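Local structure of N-hydroxyarylamine O-acetyltransferase (Bacillus cereus, 4DMO) at residues 21-24 with 25-28. The protein is an active arylamine N-acetyltransferase with a non-canonical catalytic triad, and probably also O-acetylates N-hydroxyarylamines. Sequence-based numbering, arbitrary orientation.
Sequences TVSF and EDLS
S23 and D26 grip each other where the loop turns into a helix. D26 CG lies beside its own backbone N (chi1 -69°), which brings OD2 to within 2.9 Å of S23 N. This bond is nearly straight (172°), although the N-H reaches the carboxylate from above its plane. In return, S23 OG, set between its backbone N and carbonyl carbon, receives a weak, bent bond from D26 N at 3.4 Å. The reciprocal pairing has the pattern of a capping box. D26 N also bonds to S23 O at 3.2 Å, and L27 N meets F24 O at 2.9 Å.

On the apolar side, F24 and L27 run at about a right angle to each other. The phenyl group has CG anti to the backbone N (chi1 -180°), and its CD1 lies 3.7 Å from L27 CD1, in an oblique approach. K19 forms a salt bridge with D26 OD1, so the carboxylate is also held from the preceding loop.

The turn links the loop after helix 5-14 to helix 27-37 and packs against strand 103-117, where F24 and L27 touch L115 and the F24 ring stacks with H117.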
loop_
_atom_site.group_PDB
_atom_site.type_symbol
_atom_site.label_atom_id
_atom_site.label_comp_id
_atom_site.label_asym_id
_atom_site.label_seq_id
_atom_site.Cartn_x
_atom_site.Cartn_y
_atom_site.Cartn_z
ATOM N N THR A 21 -13.166 -19.682 5.498
ATOM C CA THR A 21 -11.851 -20.221 5.179
ATOM C C THR A 21 -11.254 -19.458 4.003
ATOM O O THR A 21 -11.781 -19.522 2.896
ATOM C CB THR A 21 -11.910 -21.714 4.821
ATOM O OG1 THR A 21 -12.305 -22.473 5.969
ATOM C CG2 THR A 21 -10.557 -22.200 4.363
ATOM N N VAL A 22 -10.149 -18.746 4.241
ATOM C CA VAL A 22 -9.458 -17.999 3.181
ATOM C C VAL A 22 -8.228 -18.779 2.681
ATOM O O VAL A 22 -7.358 -19.159 3.456
ATOM C CB VAL A 22 -9.004 -16.586 3.696
ATOM C CG1 VAL A 22 -8.466 -15.710 2.547
ATOM C CG2 VAL A 22 -10.154 -15.882 4.385
ATOM N N SER A 23 -8.142 -19.003 1.385
ATOM C CA SER A 23 -7.036 -19.778 0.851
ATOM C C SER A 23 -5.998 -18.879 0.233
ATOM O O SER A 23 -6.235 -17.686 0.015
ATOM C CB SER A 23 -7.528 -20.772 -0.216
ATOM O OG SER A 23 -7.873 -20.114 -1.433
ATOM N N PHE A 24 -4.849 -19.471 -0.085
ATOM C CA PHE A 24 -3.774 -18.737 -0.738
ATOM C C PHE A 24 -4.203 -18.220 -2.094
ATOM O O PHE A 24 -3.923 -17.074 -2.476
ATOM C CB PHE A 24 -2.550 -19.625 -0.911
ATOM C CG PHE A 24 -1.415 -18.932 -1.570
ATOM C CD1 PHE A 24 -0.549 -18.157 -0.826
ATOM C CD2 PHE A 24 -1.215 -19.020 -2.934
ATOM C CE1 PHE A 24 0.509 -17.496 -1.422
ATOM C CE2 PHE A 24 -0.147 -18.350 -3.520
ATOM C CZ PHE A 24 0.702 -17.589 -2.747
ATOM N N GLU A 25 -4.879 -19.084 -2.834
ATOM C CA GLU A 25 -5.287 -18.768 -4.190
ATOM C C GLU A 25 -6.248 -17.577 -4.226
ATOM O O GLU A 25 -6.419 -16.947 -5.278
ATOM C CB GLU A 25 -5.887 -20.032 -4.828
ATOM C CG GLU A 25 -6.233 -19.905 -6.291
ATOM C CD GLU A 25 -5.839 -21.129 -7.097
ATOM O OE1 GLU A 25 -4.627 -21.287 -7.362
ATOM O OE2 GLU A 25 -6.727 -21.925 -7.475
ATOM N N ASP A 26 -6.860 -17.296 -3.062
ATOM C CA ASP A 26 -7.772 -16.161 -2.850
ATOM C C ASP A 26 -7.048 -14.805 -2.699
ATOM O O ASP A 26 -7.642 -13.746 -2.889
ATOM C CB ASP A 26 -8.595 -16.357 -1.570
ATOM C CG ASP A 26 -9.613 -17.491 -1.658
ATOM O OD1 ASP A 26 -10.067 -17.846 -2.767
ATOM O OD2 ASP A 26 -9.996 -17.987 -0.581
ATOM N N LEU A 27 -5.783 -14.838 -2.316
ATOM C CA LEU A 27 -5.075 -13.626 -1.916
ATOM C C LEU A 27 -4.987 -12.597 -3.034
ATOM O O LEU A 27 -5.248 -11.400 -2.831
ATOM C CB LEU A 27 -3.688 -14.001 -1.441
ATOM C CG LEU A 27 -3.734 -14.848 -0.178
ATOM C CD1 LEU A 27 -2.343 -15.154 0.275
ATOM C CD2 LEU A 27 -4.518 -14.150 0.920
ATOM N N SER A 28 -4.651 -13.077 -4.217
ATOM C CA SER A 28 -4.584 -12.243 -5.396
ATOM C C SER A 28 -5.879 -11.459 -5.611
ATOM O O SER A 28 -5.873 -10.287 -6.006
ATOM C CB SER A 28 -4.318 -13.096 -6.621
ATOM O OG SER A 28 -5.519 -13.734 -7.042
#